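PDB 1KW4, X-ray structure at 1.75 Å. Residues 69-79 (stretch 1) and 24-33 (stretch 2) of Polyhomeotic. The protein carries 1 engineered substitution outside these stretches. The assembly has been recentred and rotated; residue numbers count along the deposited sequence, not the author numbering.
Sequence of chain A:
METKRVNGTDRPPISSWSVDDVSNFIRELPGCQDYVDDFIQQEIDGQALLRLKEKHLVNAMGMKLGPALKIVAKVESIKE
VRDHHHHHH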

# COMPACT_ATOMS: atom_id res chain seq x y z
N LEU A 69 6.02 -7.55 -1.27
CA LEU A 69 5.44 -8.44 -2.28
C LEU A 69 3.94 -8.64 -2.08
O LEU A 69 3.18 -8.68 -3.05
CB LEU A 69 6.14 -9.80 -2.26
CG LEU A 69 7.59 -9.83 -2.74
CD1 LEU A 69 8.19 -11.20 -2.44
CD2 LEU A 69 7.64 -9.53 -4.23
N LYS A 70 3.53 -8.77 -0.82
CA LYS A 70 2.12 -8.97 -0.50
C LYS A 70 1.27 -7.76 -0.88
O LYS A 70 0.14 -7.92 -1.35
CB LYS A 70 1.98 -9.30 0.99
CG LYS A 70 2.58 -10.66 1.34
CD LYS A 70 3.10 -10.73 2.77
CE LYS A 70 1.99 -10.81 3.79
NZ LYS A 70 2.55 -11.03 5.15
N ILE A 71 1.80 -6.55 -0.69
CA ILE A 71 1.05 -5.35 -1.04
C ILE A 71 0.85 -5.25 -2.55
O ILE A 71 -0.26 -5.04 -3.04
CB ILE A 71 1.76 -4.08 -0.53
CG1 ILE A 71 1.72 -4.06 1.01
CG2 ILE A 71 1.10 -2.82 -1.10
CD1 ILE A 71 2.59 -2.99 1.63
N VAL A 72 1.94 -5.42 -3.31
CA VAL A 72 1.85 -5.34 -4.76
C VAL A 72 0.88 -6.38 -5.31
O VAL A 72 0.07 -6.09 -6.19
CB VAL A 72 3.24 -5.54 -5.42
CG1 VAL A 72 3.11 -5.60 -6.93
CG2 VAL A 72 4.16 -4.40 -5.02
N ALA A 73 0.95 -7.60 -4.77
CA ALA A 73 0.08 -8.70 -5.20
C ALA A 73 -1.40 -8.46 -4.91
O ALA A 73 -2.26 -8.77 -5.74
CB ALA A 73 0.53 -10.00 -4.55
N LYS A 74 -1.70 -7.93 -3.73
CA LYS A 74 -3.09 -7.67 -3.36
C LYS A 74 -3.69 -6.61 -4.27
O LYS A 74 -4.82 -6.74 -4.73
CB LYS A 74 -3.18 -7.21 -1.90
CG LYS A 74 -4.61 -7.11 -1.38
CD LYS A 74 -5.30 -8.47 -1.42
CE LYS A 74 -6.71 -8.39 -0.84
NZ LYS A 74 -7.39 -9.71 -0.84
N VAL A 75 -2.92 -5.55 -4.54
CA VAL A 75 -3.39 -4.48 -5.42
C VAL A 75 -3.65 -5.04 -6.82
O VAL A 75 -4.65 -4.69 -7.46
CB VAL A 75 -2.36 -3.33 -5.49
CG1 VAL A 75 -2.78 -2.30 -6.53
CG2 VAL A 75 -2.23 -2.67 -4.12
N GLU A 76 -2.76 -5.91 -7.29
CA GLU A 76 -2.92 -6.51 -8.62
C GLU A 76 -4.19 -7.34 -8.70
O GLU A 76 -4.91 -7.30 -9.70
CB GLU A 76 -1.71 -7.40 -8.95
CG GLU A 76 -0.38 -6.68 -9.01
CD GLU A 76 0.77 -7.62 -9.33
OE1 GLU A 76 0.86 -8.69 -8.69
OE2 GLU A 76 1.60 -7.29 -10.21
N SER A 77 -4.46 -8.11 -7.65
CA SER A 77 -5.64 -8.97 -7.62
C SER A 77 -6.94 -8.18 -7.62
O SER A 77 -7.92 -8.57 -8.25
CB SER A 77 -5.60 -9.89 -6.40
OG SER A 77 -5.77 -9.16 -5.19
N ILE A 78 -6.96 -7.06 -6.90
CA ILE A 78 -8.14 -6.21 -6.82
C ILE A 78 -8.35 -5.49 -8.15
O ILE A 78 -9.45 -5.51 -8.71
CB ILE A 78 -8.00 -5.17 -5.69
CG1 ILE A 78 -7.89 -5.87 -4.34
CG2 ILE A 78 -9.20 -4.22 -5.70
CD1 ILE A 78 -7.68 -4.93 -3.17
N LYS A 79 -7.29 -4.87 -8.64
CA LYS A 79 -7.34 -4.14 -9.90
C LYS A 79 -7.79 -5.05 -11.04
O LYS A 79 -8.76 -4.68 -11.74
CB LYS A 79 -5.97 -3.54 -10.22
CG LYS A 79 -5.94 -2.64 -11.44
CD LYS A 79 -4.57 -2.02 -11.65
CE LYS A 79 -3.52 -3.09 -11.94
NZ LYS A 79 -3.87 -3.88 -13.15
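Stretch 2, residues 24-33: NFIRELPGCQ

Much of the contact between these two stretches is apolar side-chain packing, yet at one end a lysine reaches a turn through a single short hydrogen bond: Lys70 NZ donates to Pro30 O at 2.6 Å, the one hydrogen bond that joins the stretches. The acceptor is a backbone carbonyl within the type II beta turn that runs from Leu29 to Cys32. The turn is closed by its own hydrogen bond, Cys32 N to Leu29 O at 3.0 Å, and has phi/psi of -49/123° at Pro30 and 79/8° at Gly31; the turn's own hydrogen bond uses Leu29 O, and the carbonyl of the central peptide, Pro30 O, takes the bond from Lys70 NZ. Gly31 occupies the position of positive phi, which by itself favours glycine; a CB placed there would also point toward stretch 1 and lie 2.8 Å from Lys70 NZ, a clash. The lysine therefore passes close to a residue without a side chain, its NZ lying 4.1 Å from Gly31 CA.

Stretch 2 begins as the last part of a helix that includes Asn24 to Arg27, and by Leu29 it has become extended, with phi/psi of -83/124°, before entering the turn. Stretch 1 is helical from Leu69 to Ile78, held by regular i to i+4 backbone hydrogen bonds. The order of contacts runs in opposite senses along the two chains: Phe25 meets the later residues of stretch 1, whereas Pro30 and Gly31 meet Lys70 near its start. The backbones come nearest at Ile71 and Leu29, whose CA atoms are 7.7 Å apart, a spacing that leaves room for side chains to pack between them.

Ile71 is the centre of the apolar packing. Its CB points sideways, but the m, t rotamer brings the end of the side chain nearer to stretch 2, so that Ile71 CD1 lies 3.9 Å from Ile26 CD1, while Ile71 CG1 lies 3.9 Å from Leu29 CD1 and 4.0 Å from Cys32 SG. One turn further along the helix, Lys74 contributes the aliphatic part of its chain: Lys74 CG is 4.0 Å from Leu29 CD2 and 3.5 Å from Phe25 CZ, at the edge of the ring and near its plane. The end of this lysine leads away, in contrast to that of Lys70.

The buried Phe25 ring also packs obliquely against two further residues of the helix, with Val75 CG2 4.2 Å from Phe25 CE2 and Ile78 CD1 3.9 Å from Phe25 CE1. Together the two stretches bury 410 Å², both sides summed.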

# COMPACT_ATOMS: atom_id res chain seq x y z
N ASN A 24 -5.88 2.29 5.98
CA ASN A 24 -6.73 1.25 6.56
C ASN A 24 -6.53 -0.08 5.81
O ASN A 24 -6.57 -1.16 6.41
CB ASN A 24 -8.20 1.68 6.53
CG ASN A 24 -8.53 2.66 7.65
OD1 ASN A 24 -8.38 2.33 8.83
ND2 ASN A 24 -8.97 3.86 7.29
N PHE A 25 -6.31 0.02 4.50
CA PHE A 25 -6.07 -1.15 3.66
C PHE A 25 -4.77 -1.83 4.12
O PHE A 25 -4.72 -3.06 4.28
CB PHE A 25 -5.96 -0.69 2.19
CG PHE A 25 -5.43 -1.75 1.25
CD1 PHE A 25 -6.21 -2.85 0.90
CD2 PHE A 25 -4.16 -1.62 0.69
CE1 PHE A 25 -5.73 -3.80 -0.01
CE2 PHE A 25 -3.67 -2.57 -0.22
CZ PHE A 25 -4.47 -3.66 -0.57
N ILE A 26 -3.73 -1.04 4.34
CA ILE A 26 -2.44 -1.57 4.79
C ILE A 26 -2.55 -2.17 6.20
O ILE A 26 -2.01 -3.24 6.48
CB ILE A 26 -1.35 -0.45 4.76
CG1 ILE A 26 -1.12 0.03 3.32
CG2 ILE A 26 -0.03 -0.96 5.36
CD1 ILE A 26 -0.68 -1.07 2.34
N ARG A 27 -3.29 -1.49 7.08
CA ARG A 27 -3.47 -1.96 8.45
C ARG A 27 -4.06 -3.37 8.52
O ARG A 27 -3.71 -4.15 9.41
CB ARG A 27 -4.40 -1.00 9.21
CG ARG A 27 -4.79 -1.48 10.62
CD ARG A 27 -3.61 -1.44 11.58
NE ARG A 27 -3.99 -1.89 12.92
CZ ARG A 27 -4.21 -3.16 13.26
NH1 ARG A 27 -4.11 -4.13 12.35
NH2 ARG A 27 -4.54 -3.47 14.51
N GLU A 28 -4.94 -3.69 7.58
CA GLU A 28 -5.60 -4.99 7.55
C GLU A 28 -4.89 -6.10 6.77
O GLU A 28 -5.35 -7.25 6.78
CB GLU A 28 -7.03 -4.82 7.03
CG GLU A 28 -7.84 -3.85 7.87
CD GLU A 28 -9.23 -3.60 7.31
OE1 GLU A 28 -9.33 -3.15 6.14
OE2 GLU A 28 -10.21 -3.85 8.03
N LEU A 29 -3.79 -5.77 6.10
CA LEU A 29 -3.03 -6.78 5.35
C LEU A 29 -2.10 -7.51 6.31
O LEU A 29 -1.27 -6.89 6.98
CB LEU A 29 -2.20 -6.13 4.24
CG LEU A 29 -2.82 -6.04 2.84
CD1 LEU A 29 -1.81 -5.43 1.88
CD2 LEU A 29 -3.22 -7.44 2.37
N PRO A 30 -2.20 -8.85 6.37
CA PRO A 30 -1.35 -9.63 7.26
C PRO A 30 0.14 -9.32 7.20
O PRO A 30 0.76 -9.39 6.13
CB PRO A 30 -1.67 -11.08 6.87
CG PRO A 30 -2.07 -10.95 5.42
CD PRO A 30 -2.94 -9.72 5.45
N GLY A 31 0.71 -8.96 8.34
CA GLY A 31 2.13 -8.65 8.42
C GLY A 31 2.58 -7.28 7.94
O GLY A 31 3.79 -7.02 7.86
N CYS A 32 1.64 -6.39 7.63
CA CYS A 32 2.01 -5.07 7.12
C CYS A 32 1.66 -3.91 8.06
O CYS A 32 1.93 -2.75 7.74
CB CYS A 32 1.33 -4.82 5.77
SG CYS A 32 1.75 -6.02 4.47
N GLN A 33 1.08 -4.22 9.22
CA GLN A 33 0.68 -3.17 10.15
C GLN A 33 1.77 -2.20 10.61
O GLN A 33 1.47 -1.06 10.96
CB GLN A 33 -0.02 -3.79 11.37
CG GLN A 33 0.89 -4.49 12.35
CD GLN A 33 0.12 -5.20 13.45
OE1 GLN A 33 -0.72 -4.59 14.12
NE2 GLN A 33 0.39 -6.48 13.63